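Local coordinates for Serine/threonine protein kinase (Mycobacterium tuberculosis, PDB 4ESQ) that probably phosphorylates serine and threonine residues of proteins as a membrane receptor kinase, the present chain being its extracellular sensor domain, at residues L13-E19 and K186-V191; N21-G25 and Q179-I183; Q30-T36 and I70-S76; Y82-V86 and N170-Y174. One frame throughout, in Å; residues are numbered along the deposited sequence. Where two conformers were deposited one is given.

Interaction 1 of 4, residues L13-E19 and K186-V191; sequences LLLNSSE and KIVDKV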
loop_
_atom_site.group_PDB
_atom_site.type_symbol
_atom_site.label_atom_id
_atom_site.label_comp_id
_atom_site.label_asym_id
_atom_site.label_seq_id
_atom_site.Cartn_x
_atom_site.Cartn_y
_atom_site.Cartn_z
ATOM N N LEU A 13 -13.644 5.445 2.097
ATOM C CA LEU A 13 -12.822 4.656 3.028
ATOM C C LEU A 13 -11.401 5.195 3.214
ATOM O O LEU A 13 -10.707 4.836 4.175
ATOM C CB LEU A 13 -12.749 3.194 2.574
ATOM C CG LEU A 13 -14.082 2.509 2.293
ATOM C CD1 LEU A 13 -13.829 1.111 1.766
ATOM C CD2 LEU A 13 -14.948 2.462 3.547
ATOM N N LEU A 14 -10.954 6.050 2.304
ATOM C CA LEU A 14 -9.605 6.580 2.391
ATOM C C LEU A 14 -9.488 7.607 3.514
ATOM O O LEU A 14 -10.494 8.125 4.008
ATOM C CB LEU A 14 -9.169 7.184 1.053
ATOM C CG LEU A 14 -9.174 6.214 -0.135
ATOM C CD1 LEU A 14 -8.703 6.922 -1.393
ATOM C CD2 LEU A 14 -8.317 4.977 0.135
ATOM N N LEU A 15 -8.258 7.900 3.918
ATOM C CA LEU A 15 -8.042 8.887 4.962
ATOM C C LEU A 15 -8.052 10.281 4.355
ATOM O O LEU A 15 -7.563 10.492 3.249
ATOM C CB LEU A 15 -6.724 8.611 5.685
ATOM C CG LEU A 15 -6.667 7.251 6.385
ATOM C CD1 LEU A 15 -5.480 7.216 7.326
ATOM C CD2 LEU A 15 -7.965 6.993 7.134
ATOM N N ASN A 16 -8.646 11.231 5.068
ATOM C CA ASN A 16 -8.682 12.600 4.581
ATOM C C ASN A 16 -7.346 13.304 4.849
ATOM O O ASN A 16 -6.442 12.723 5.454
ATOM C CB ASN A 16 -9.874 13.363 5.162
ATOM C CG ASN A 16 -9.776 13.571 6.668
ATOM O OD1 ASN A 16 -8.700 13.812 7.206
ATOM N ND2 ASN A 16 -10.918 13.499 7.352
ATOM N N SER A 17 -7.224 14.550 4.398
ATOM C CA SER A 17 -5.955 15.264 4.495
ATOM C C SER A 17 -5.473 15.417 5.940
ATOM O O SER A 17 -4.279 15.283 6.210
ATOM C CB SER A 17 -6.033 16.625 3.794
ATOM O OG SER A 17 -6.951 17.494 4.431
ATOM N N SER A 18 -6.392 15.692 6.863
ATOM C CA SER A 18 -6.023 15.808 8.270
ATOM C C SER A 18 -5.493 14.487 8.800
ATOM O O SER A 18 -4.469 14.442 9.480
ATOM C CB SER A 18 -7.212 16.255 9.122
ATOM O OG SER A 18 -6.893 16.158 10.503
ATOM N N GLU A 19 -6.193 13.407 8.477
ATOM C CA GLU A 19 -5.815 12.097 8.972
ATOM C C GLU A 19 -4.442 11.659 8.465
ATOM O O GLU A 19 -3.667 11.090 9.219
ATOM C CB GLU A 19 -6.887 11.065 8.615
ATOM C CG GLU A 19 -8.227 11.321 9.309
ATOM C CD GLU A 19 -9.364 10.461 8.769
ATOM O OE1 GLU A 19 -9.463 10.276 7.540
ATOM O OE2 GLU A 19 -10.180 9.977 9.581
ATOM N N LYS A 186 -6.767 2.435 10.401
ATOM C CA LYS A 186 -7.786 3.477 10.348
ATOM C C LYS A 186 -8.756 3.256 9.179
ATOM O O LYS A 186 -9.963 3.445 9.325
ATOM C CB LYS A 186 -7.148 4.866 10.303
ATOM C CG LYS A 186 -6.405 5.218 11.603
ATOM C CD LYS A 186 -5.637 6.521 11.492
ATOM C CE LYS A 186 -4.962 6.887 12.823
ATOM N NZ LYS A 186 -5.957 7.139 13.907
ATOM N N ILE A 187 -8.233 2.842 8.032
ATOM C CA ILE A 187 -9.098 2.499 6.905
ATOM C C ILE A 187 -9.993 1.296 7.230
ATOM O O ILE A 187 -11.174 1.280 6.894
ATOM C CB ILE A 187 -8.278 2.256 5.625
ATOM C CG1 ILE A 187 -7.559 3.541 5.224
ATOM C CG2 ILE A 187 -9.191 1.763 4.483
ATOM C CD1 ILE A 187 -6.473 3.351 4.137
ATOM N N VAL A 188 -9.437 0.293 7.906
ATOM C CA VAL A 188 -10.231 -0.865 8.305
ATOM C C VAL A 188 -11.384 -0.436 9.216
ATOM O O VAL A 188 -12.496 -0.952 9.095
ATOM C CB VAL A 188 -9.364 -1.913 9.007
ATOM C CG1 VAL A 188 -10.222 -2.887 9.804
ATOM C CG2 VAL A 188 -8.485 -2.637 7.994
ATOM N N ASP A 189 -11.128 0.513 10.116
ATOM C CA ASP A 189 -12.201 1.023 10.979
ATOM C C ASP A 189 -13.312 1.665 10.147
ATOM O O ASP A 189 -14.492 1.559 10.489
ATOM C CB ASP A 189 -11.673 2.031 12.004
ATOM C CG ASP A 189 -10.869 1.380 13.117
ATOM O OD1 ASP A 189 -11.041 0.172 13.360
ATOM O OD2 ASP A 189 -10.075 2.090 13.764
ATOM N N LYS A 190 -12.941 2.339 9.060
ATOM C CA LYS A 190 -13.946 2.935 8.179
ATOM C C LYS A 190 -14.738 1.855 7.440
ATOM O O LYS A 190 -15.943 1.998 7.240
ATOM C CB LYS A 190 -13.317 3.931 7.197
ATOM C CG LYS A 190 -12.755 5.186 7.885
ATOM C CD LYS A 190 -12.432 6.294 6.885
ATOM C CE LYS A 190 -11.795 7.510 7.588
ATOM N NZ LYS A 190 -11.551 8.622 6.623
ATOM N N VAL A 191 -14.074 0.774 7.036
ATOM C CA VAL A 191 -14.794 -0.334 6.400
ATOM C C VAL A 191 -15.805 -0.897 7.390
ATOM O O VAL A 191 -16.966 -1.156 7.047
ATOM C CB VAL A 191 -13.851 -1.485 5.970
ATOM C CG1 VAL A 191 -14.663 -2.698 5.519
ATOM C CG2 VAL A 191 -12.903 -1.027 4.879
#

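Interaction 2 of 4, residues N21-G25 and Q179-I183; sequences NAVMG and QAGQI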
loop_
_atom_site.group_PDB
_atom_site.type_symbol
_atom_site.label_atom_id
_atom_site.label_comp_id
_atom_site.label_asym_id
_atom_site.label_seq_id
_atom_site.Cartn_x
_atom_site.Cartn_y
_atom_site.Cartn_z
ATOM N N ASN A 21 -1.943 13.673 7.362
ATOM C CA ASN A 21 -0.998 14.558 8.033
ATOM C C ASN A 21 -0.710 14.104 9.455
ATOM O O ASN A 21 0.443 14.062 9.877
ATOM C CB ASN A 21 -1.543 15.986 8.081
ATOM C CG ASN A 21 -1.202 16.796 6.846
ATOM O OD1 ASN A 21 -0.129 16.641 6.247
ATOM N ND2 ASN A 21 -2.107 17.703 6.477
ATOM N N ALA A 22 -1.767 13.762 10.185
ATOM C CA ALA A 22 -1.643 13.386 11.588
ATOM C C ALA A 22 -0.811 12.122 11.763
ATOM O O ALA A 22 0.008 12.032 12.676
ATOM C CB ALA A 22 -3.030 13.205 12.215
ATOM N N VAL A 23 -1.013 11.143 10.891
ATOM C CA VAL A 23 -0.245 9.908 11.001
ATOM C C VAL A 23 1.220 10.179 10.666
ATOM O O VAL A 23 2.130 9.696 11.353
ATOM C CB VAL A 23 -0.806 8.789 10.094
ATOM C CG1 VAL A 23 0.201 7.628 9.980
ATOM C CG2 VAL A 23 -2.149 8.295 10.622
ATOM N N MET A 24 1.448 10.976 9.630
ATOM C CA MET A 24 2.795 11.149 9.091
ATOM C C MET A 24 3.638 12.185 9.839
ATOM O O MET A 24 4.849 12.262 9.637
ATOM C CB MET A 24 2.752 11.504 7.595
ATOM C CG MET A 24 2.212 10.396 6.683
ATOM S SD MET A 24 2.918 8.755 6.983
ATOM C CE MET A 24 4.597 9.008 6.423
ATOM N N GLY A 25 3.006 12.984 10.695
ATOM C CA GLY A 25 3.742 14.020 11.394
ATOM C C GLY A 25 3.959 15.250 10.533
ATOM O O GLY A 25 4.998 15.909 10.617
ATOM N N GLN A 179 3.772 3.758 10.332
ATOM C CA GLN A 179 2.769 4.657 9.758
ATOM C C GLN A 179 1.783 3.956 8.806
ATOM O O GLN A 179 0.589 4.267 8.790
ATOM C CB GLN A 179 3.434 5.840 9.047
ATOM C CG GLN A 179 4.102 6.856 9.984
ATOM C CD GLN A 179 5.544 6.500 10.307
ATOM O OE1 GLN A 179 5.947 5.339 10.214
ATOM N NE2 GLN A 179 6.328 7.503 10.690
ATOM N N ALA A 180 2.276 3.014 8.014
ATOM C CA ALA A 180 1.398 2.315 7.085
ATOM C C ALA A 180 0.459 1.378 7.855
ATOM O O ALA A 180 -0.713 1.222 7.502
ATOM C CB ALA A 180 2.201 1.564 6.043
ATOM N N GLY A 181 0.981 0.759 8.911
ATOM C CA GLY A 181 0.145 -0.050 9.774
ATOM C C GLY A 181 -0.952 0.796 10.392
ATOM O O GLY A 181 -2.093 0.346 10.516
ATOM N N GLN A 182 -0.618 2.019 10.799
ATOM C CA GLN A 182 -1.632 2.894 11.392
ATOM C C GLN A 182 -2.686 3.294 10.369
ATOM O O GLN A 182 -3.891 3.324 10.656
ATOM C CB GLN A 182 -0.998 4.171 11.919
ATOM C CG GLN A 182 -0.181 4.013 13.156
ATOM C CD GLN A 182 0.261 5.370 13.635
ATOM O OE1 GLN A 182 1.369 5.809 13.342
ATOM N NE2 GLN A 182 -0.635 6.074 14.327
ATOM N N ILE A 183 -2.224 3.640 9.182
ATOM C CA ILE A 183 -3.137 4.052 8.132
ATOM C C ILE A 183 -4.088 2.904 7.818
ATOM O O ILE A 183 -5.313 3.087 7.759
ATOM C CB ILE A 183 -2.362 4.536 6.885
ATOM C CG1 ILE A 183 -1.717 5.897 7.180
ATOM C CG2 ILE A 183 -3.270 4.637 5.668
ATOM C CD1 ILE A 183 -0.619 6.277 6.202
HETATM O O HOH W 1 1.719 8.449 13.849
HETATM O O HOH W 2 4.675 9.830 12.167
HETATM O O HOH W 3 6.846 10.550 9.913
#

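Interaction 3 of 4, residues Q30-T36 and I70-S76; sequences QPGKPIT and INGLISS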
loop_
_atom_site.group_PDB
_atom_site.type_symbol
_atom_site.label_atom_id
_atom_site.label_comp_id
_atom_site.label_asym_id
_atom_site.label_seq_id
_atom_site.Cartn_x
_atom_site.Cartn_y
_atom_site.Cartn_z
ATOM N N GLN A 30 -0.531 17.085 0.670
ATOM C CA GLN A 30 -1.701 17.280 -0.173
ATOM C C GLN A 30 -1.893 16.086 -1.090
ATOM O O GLN A 30 -0.922 15.564 -1.642
ATOM C CB GLN A 30 -1.551 18.549 -1.014
ATOM C CG GLN A 30 -1.856 19.831 -0.254
ATOM C CD GLN A 30 -3.341 20.145 -0.224
ATOM O OE1 GLN A 30 -3.857 20.837 -1.104
ATOM N NE2 GLN A 30 -4.038 19.638 0.788
ATOM N N PRO A 31 -3.151 15.651 -1.258
ATOM C CA PRO A 31 -3.481 14.546 -2.157
ATOM C C PRO A 31 -3.457 14.981 -3.613
ATOM O O PRO A 31 -3.696 16.157 -3.911
ATOM C CB PRO A 31 -4.915 14.186 -1.752
ATOM C CG PRO A 31 -5.484 15.458 -1.210
ATOM C CD PRO A 31 -4.336 16.167 -0.546
ATOM N N GLY A 32 -3.179 14.036 -4.506
ATOM C CA GLY A 32 -3.304 14.265 -5.931
ATOM C C GLY A 32 -4.687 13.884 -6.427
ATOM O O GLY A 32 -5.653 13.808 -5.654
ATOM N N LYS A 33 -4.800 13.645 -7.727
ATOM C CA LYS A 33 -6.090 13.260 -8.293
ATOM C C LYS A 33 -6.467 11.839 -7.885
ATOM O O LYS A 33 -5.595 11.006 -7.643
ATOM C CB LYS A 33 -6.059 13.393 -9.818
ATOM C CG LYS A 33 -6.021 14.836 -10.300
ATOM C CD LYS A 33 -5.864 14.939 -11.815
ATOM C CE LYS A 33 -4.470 14.531 -12.254
ATOM N NZ LYS A 33 -4.204 14.864 -13.689
ATOM N N PRO A 34 -7.772 11.555 -7.801
ATOM C CA PRO A 34 -8.168 10.190 -7.450
ATOM C C PRO A 34 -7.555 9.173 -8.399
ATOM O O PRO A 34 -7.496 9.390 -9.605
ATOM C CB PRO A 34 -9.688 10.212 -7.609
ATOM C CG PRO A 34 -10.065 11.639 -7.352
ATOM C CD PRO A 34 -8.927 12.465 -7.897
ATOM N N ILE A 35 -7.089 8.070 -7.831
ATOM C CA ILE A 35 -6.615 6.940 -8.608
ATOM C C ILE A 35 -7.721 5.904 -8.659
ATOM O O ILE A 35 -8.228 5.485 -7.620
ATOM C CB ILE A 35 -5.377 6.314 -7.956
ATOM C CG1 ILE A 35 -4.271 7.366 -7.833
ATOM C CG2 ILE A 35 -4.911 5.085 -8.756
ATOM C CD1 ILE A 35 -3.099 6.947 -6.948
ATOM N N THR A 36 -8.097 5.490 -9.866
ATOM C CA THR A 36 -9.257 4.620 -10.039
ATOM C C THR A 36 -8.978 3.387 -10.903
ATOM O O THR A 36 -9.900 2.682 -11.309
ATOM C CB THR A 36 -10.466 5.395 -10.608
ATOM O OG1 THR A 36 -10.230 5.714 -11.982
ATOM C CG2 THR A 36 -10.677 6.686 -9.825
ATOM N N ILE A 70 -10.904 -0.289 -7.725
ATOM C CA ILE A 70 -9.846 0.225 -6.853
ATOM C C ILE A 70 -9.995 1.739 -6.722
ATOM O O ILE A 70 -10.315 2.433 -7.695
ATOM C CB ILE A 70 -8.428 -0.169 -7.388
ATOM C CG1 ILE A 70 -7.294 0.457 -6.556
ATOM C CG2 ILE A 70 -8.287 0.188 -8.866
ATOM C CD1 ILE A 70 -6.825 1.844 -7.043
ATOM N N ASN A 71 -9.791 2.251 -5.512
ATOM C CA ASN A 71 -9.762 3.691 -5.306
ATOM C C ASN A 71 -8.585 4.063 -4.425
ATOM O O ASN A 71 -8.395 3.484 -3.352
ATOM C CB ASN A 71 -11.076 4.193 -4.693
ATOM C CG ASN A 71 -11.273 5.699 -4.861
ATOM O OD1 ASN A 71 -10.900 6.491 -3.994
ATOM N ND2 ASN A 71 -11.878 6.098 -5.980
ATOM N N GLY A 72 -7.782 5.020 -4.880
ATOM C CA GLY A 72 -6.600 5.398 -4.123
ATOM C C GLY A 72 -6.236 6.867 -4.206
ATOM O O GLY A 72 -6.807 7.620 -4.996
ATOM N N LEU A 73 -5.259 7.253 -3.392
ATOM C CA LEU A 73 -4.734 8.619 -3.368
ATOM C C LEU A 73 -3.257 8.614 -3.017
ATOM O O LEU A 73 -2.812 7.851 -2.154
ATOM C CB LEU A 73 -5.468 9.451 -2.315
ATOM C CG LEU A 73 -6.871 9.978 -2.600
ATOM C CD1 LEU A 73 -7.439 10.627 -1.331
ATOM C CD2 LEU A 73 -6.857 10.975 -3.774
ATOM N N ILE A 74 -2.498 9.485 -3.667
ATOM C CA ILE A 74 -1.102 9.673 -3.311
ATOM C C ILE A 74 -0.962 11.072 -2.746
ATOM O O ILE A 74 -1.433 12.030 -3.356
ATOM C CB ILE A 74 -0.195 9.490 -4.529
ATOM C CG1 ILE A 74 -0.134 8.002 -4.885
ATOM C CG2 ILE A 74 1.189 10.024 -4.229
ATOM C CD1 ILE A 74 0.511 7.706 -6.209
ATOM N N SER A 75 -0.345 11.183 -1.570
ATOM C CA SER A 75 -0.173 12.479 -0.899
ATOM C C SER A 75 1.268 12.747 -0.500
ATOM O O SER A 75 1.985 11.836 -0.098
ATOM C CB SER A 75 -1.023 12.540 0.360
ATOM O OG SER A 75 -2.382 12.331 0.048
ATOM N N SER A 76 1.675 14.011 -0.575
ATOM C CA SER A 76 3.009 14.415 -0.130
ATOM C C SER A 76 3.035 15.929 0.048
ATOM O O SER A 76 2.157 16.632 -0.459
ATOM C CB SER A 76 4.073 13.997 -1.153
ATOM O OG SER A 76 3.877 14.675 -2.385
HETATM O O HOH W 4 -3.337 11.015 -6.063
HETATM O O HOH W 5 -11.601 0.804 -10.316
#

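Interaction 4 of 4, residues Y82-V86 and N170-Y174; sequences YEHWV and NACGY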
loop_
_atom_site.group_PDB
_atom_site.type_symbol
_atom_site.label_atom_id
_atom_site.label_comp_id
_atom_site.label_asym_id
_atom_site.label_seq_id
_atom_site.Cartn_x
_atom_site.Cartn_y
_atom_site.Cartn_z
ATOM N N TYR A 82 9.839 16.382 -0.802
ATOM C CA TYR A 82 8.888 16.180 0.289
ATOM C C TYR A 82 9.464 15.281 1.372
ATOM O O TYR A 82 10.217 14.349 1.075
ATOM C CB TYR A 82 7.603 15.550 -0.253
ATOM C CG TYR A 82 7.851 14.452 -1.267
ATOM C CD1 TYR A 82 8.105 13.146 -0.864
ATOM C CD2 TYR A 82 7.835 14.728 -2.629
ATOM C CE1 TYR A 82 8.331 12.145 -1.796
ATOM C CE2 TYR A 82 8.056 13.738 -3.563
ATOM C CZ TYR A 82 8.303 12.451 -3.142
ATOM O OH TYR A 82 8.533 11.469 -4.077
ATOM N N GLU A 83 9.097 15.552 2.624
ATOM C CA GLU A 83 9.550 14.734 3.749
ATOM C C GLU A 83 8.738 13.449 3.910
ATOM O O GLU A 83 9.224 12.476 4.494
ATOM C CB GLU A 83 9.498 15.534 5.059
ATOM C CG GLU A 83 10.490 16.697 5.129
ATOM C CD GLU A 83 11.929 16.238 5.319
ATOM O OE1 GLU A 83 12.153 15.210 5.996
ATOM O OE2 GLU A 83 12.836 16.910 4.783
ATOM N N HIS A 84 7.508 13.449 3.392
ATOM C CA HIS A 84 6.590 12.324 3.589
ATOM C C HIS A 84 5.825 12.026 2.303
ATOM O O HIS A 84 5.538 12.929 1.520
ATOM C CB HIS A 84 5.585 12.651 4.692
ATOM C CG HIS A 84 6.218 13.079 5.979
ATOM N ND1 HIS A 84 6.303 14.400 6.362
ATOM C CD2 HIS A 84 6.806 12.363 6.967
ATOM C CE1 HIS A 84 6.903 14.479 7.537
ATOM N NE2 HIS A 84 7.225 13.257 7.923
ATOM N N TRP A 85 5.476 10.761 2.097
ATOM C CA TRP A 85 4.765 10.359 0.887
ATOM C C TRP A 85 3.890 9.164 1.225
ATOM O O TRP A 85 4.369 8.201 1.823
ATOM C CB TRP A 85 5.786 9.974 -0.184
ATOM C CG TRP A 85 5.249 9.687 -1.554
ATOM C CD1 TRP A 85 5.111 10.576 -2.590
ATOM C CD2 TRP A 85 4.818 8.417 -2.058
ATOM N NE1 TRP A 85 4.609 9.932 -3.703
ATOM C CE2 TRP A 85 4.425 8.607 -3.399
ATOM C CE3 TRP A 85 4.722 7.135 -1.501
ATOM C CZ2 TRP A 85 3.929 7.564 -4.192
ATOM C CZ3 TRP A 85 4.245 6.101 -2.295
ATOM C CH2 TRP A 85 3.850 6.326 -3.623
ATOM N N VAL A 86 2.608 9.228 0.864
ATOM C CA VAL A 86 1.695 8.135 1.175
ATOM C C VAL A 86 0.897 7.752 -0.049
ATOM O O VAL A 86 0.353 8.618 -0.731
ATOM C CB VAL A 86 0.714 8.526 2.299
ATOM C CG1 VAL A 86 -0.484 7.551 2.355
ATOM C CG2 VAL A 86 1.444 8.607 3.633
ATOM N N ASN A 170 1.220 2.246 1.185
ATOM C CA ASN A 170 2.662 2.456 1.182
ATOM C C ASN A 170 2.914 3.809 1.806
ATOM O O ASN A 170 2.356 4.818 1.350
ATOM C CB ASN A 170 3.202 2.419 -0.253
ATOM C CG ASN A 170 4.706 2.168 -0.315
ATOM O OD1 ASN A 170 5.326 1.759 0.669
ATOM N ND2 ASN A 170 5.290 2.392 -1.481
ATOM N N ALA A 171 3.691 3.840 2.885
ATOM C CA ALA A 171 3.965 5.095 3.576
ATOM C C ALA A 171 5.472 5.273 3.696
ATOM O O ALA A 171 6.161 4.400 4.231
ATOM C CB ALA A 171 3.309 5.109 4.960
ATOM N N CYS A 172 5.976 6.405 3.207
ATOM C CA CYS A 172 7.418 6.611 3.070
ATOM C C CYS A 172 7.900 7.893 3.732
ATOM O O CYS A 172 7.184 8.889 3.779
ATOM C CB CYS A 172 7.813 6.637 1.592
ATOM S SG CYS A 172 7.199 5.231 0.594
ATOM N N GLY A 173 9.134 7.869 4.214
ATOM C CA GLY A 173 9.701 9.024 4.893
ATOM C C GLY A 173 11.046 8.681 5.493
ATOM O O GLY A 173 11.589 7.608 5.231
ATOM N N TYR A 174 11.593 9.589 6.298
ATOM C CA TYR A 174 12.887 9.346 6.929
ATOM C C TYR A 174 12.763 8.736 8.326
ATOM O O TYR A 174 13.754 8.254 8.884
ATOM C CB TYR A 174 13.686 10.643 7.028
ATOM C CG TYR A 174 14.148 11.189 5.706
ATOM C CD1 TYR A 174 15.325 10.733 5.123
ATOM C CD2 TYR A 174 13.422 12.169 5.044
ATOM C CE1 TYR A 174 15.760 11.231 3.910
ATOM C CE2 TYR A 174 13.857 12.676 3.827
ATOM C CZ TYR A 174 15.026 12.200 3.271
ATOM O OH TYR A 174 15.476 12.686 2.065
HETATM O O HOH W 6 10.176 11.956 6.875
#

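Interaction 1 of 4, residues L13-E19 and K186-V191
Lys190 carries the polar side of this contact. Its chain runs extended from helix 179-192, and NZ ends between two acceptors of segment 13-19: the carbonyl O of Leu14 at 2.9 Å, and OE1 of Glu19, reached by NZ at 2.8 Å in a salt bridge. The bond to Glu19 OE1 uses the syn lone pair, whereas the ammonium is tilted 30° from the plane of the Leu14 carbonyl. The anti lone pair of the same OE1 takes the backbone N of Asn16, also at 2.8 Å. Two donors thus pin one carboxylate oxygen, and would probably stabilise its negative charge.

The Asn16 N bond is half of a capping box at the start of helix 17-24; the other half runs from Glu19 N to Asn16 OD1. Lys190 therefore ties the C-terminal helix of this extracellular domain to the N-terminus of another helix.

Apolar packing takes up the rest. CD2 of Leu15 lies 3.9 Å from Lys190 CE and is equally close to Lys186 CB, while its CG meets Ile187 CG1. Farther along, Leu13 CD1 touches Val191 CG2 at 3.9 Å. Between these groups the carbonyl O of Leu13 is buried without a polar partner, 3.4 Å from Ile187 CG2. Ile187 packs onward against Val167 and Val169 of strand 165-173, and Leu14 turns to Gln88 and Val90 of strand 84-92.

Interaction 2 of 4, residues N21-G25 and Q179-I183
Val23 holds CG1 opposite its backbone N across the CA-CB bond (chi1 167°), which sets this methyl against helix 179-192, where it meets Gln179 CB and, at 3.8 Å, Ile183 CG1. In Met24 a chi2 of -47° brings SD to 3.6 Å from Gln179 CB, the two side chains crossing at about a right angle; the bend that follows places only the methyl CE. A bend at chi2 of Gln179 (88°) in turn directs its carboxamide toward the C-terminal end of helix 17-24, which NE2 reaches through water.

The last turn of helix 17-24 is thus packed against the first turn of helix 179-192. Both lie on one face of the antiparallel sheet of this PknH-like domain, a member of the Mog1p/PsbP clan: Ile183 and Met24 both reach Val86 of strand 84-92, and Ala180 covers Val169 and Ala171 of strand 165-173.

No direct hydrogen bond joins the two segments, and water does the polar work instead. The carbonyl O of Val23 accepts from two waters, one of which donates also to Gln182 OE1 at 2.7 Å, while the other accepts from Gln179 NE2 at 3.2 Å. A third water donates to Met24 O at 2.6 Å, and its bond from Gln179 NE2 is weak. The carboxamide of Gln179 is also held by residues just before helix 179-192, with OE1 accepting from Thr177 N and NE2 donating to Gln175 O.

Interaction 3 of 4, residues Q30-T36 and I70-S76
The carboxamide of Asn71 lies beside Thr36, with ND2 4.1 Å from the methyl CG2 of Thr36, while its other end meets Leu14. The ring of Pro31 has CB 3.6 Å from Ser75 OG, these two residues sharing one face of an antiparallel sheet whose outermost strand here is 30-31, next to strand 69-76.

Two separate groups of backbone bonds fasten this edge. Gln30 and Ser76 form a hydrogen-bonded pair, the Gln30 N to Ser76 O bond being almost straight at 171°, and Gly32 N adds a bond to Ile74 O. The chain then arches away around Lys33 and returns with the register shifted by one residue, so that Ile35 pairs with Gly72 through two bonds. In the arch a water links Lys33 O to Ile74 N.

Ile35 is the main apolar group. Its CD1 packs on CD1 of Ile74 at 3.8 Å, and its CG2 lies 4.1 Å from Ile70 CD1. Leu73 CD2 lies against the inner side of the arch, 3.6 Å from Gly32 O. Past the pair at Ile35, a second water donates to Thr36 O at 2.7 Å and accepts from Ile70 N at 2.9 Å.

Interaction 4 of 4, residues Y82-V86 and N170-Y174
Trp85 and Cys172 form the tight centre of this contact. Their backbones make a hydrogen-bonded antiparallel pair, Cys172 N lying 2.8 Å from Trp85 O and Trp85 N 3.0 Å from Cys172 O. On the same face the two side chains touch. With CG anti to the backbone N (chi1 -173°), the indole leans toward Asn170 as it rises from the sheet, and its CE3 comes within 3.8 Å of Cys172 SG, a sulfur-aromatic contact in which the sulfur approaches the ring obliquely. CZ3 of Trp85 meets Asn170 ND2 at 3.9 Å, the indole and amide planes being 84° apart. On the face toward helix 17-24, Val86 CG2 packs on Ala171 CB.

This pairing joins strands 84-92 and 165-173, inner neighbours in the antiparallel sheet. The sulfur of Cys172 is also bonded to Cys155, so that a disulfide links strand 165-173 to its other neighbour, strand 154-162.

Toward Glu83 and Tyr174 the contact becomes looser. A water takes over the bridge there, donating to Glu83 O at 2.6 Å and accepting from Tyr174 N at 2.8 Å. Beyond it the exposed Glu83 and Tyr174 side chains cross, with carboxylate and ring planes 34° apart and Glu83 OE1 3.4 Å from Tyr174 CD2. The Tyr174 ring stacks edge-to-face with Trp153. A bound molecule, probably from the crystallisation liquor, is hydrogen-bonded to Tyr82 O near this ring.

Interactions 1 and 2 follow the same two helices, 17-24 and 179-192, their centres 10 Å apart; Leu15 CD1 against Ile183 CG2 at 3.8 Å joins them. Interactions 3 and 4 lie in one sheet, joined because strand 69-76 of the first pairs with strand 84-92 of the second: Ser75 N lies 2.8 Å from Val86 O, a probable hydrogen bond, and Ile74 CG2 is 3.5 Å from Trp85 NE1. Helix 17-24 meets the sheet where Met24 CG packs on Val86 CG2 at 3.6 Å. Leu14, leading into that helix, links interactions 1 and 3 through CD1, 3.8 Å from Leu73 CG. Terbium(III) is bound about 6 Å from the side chain of Ile74 and about 7 Å from that of Tyr174.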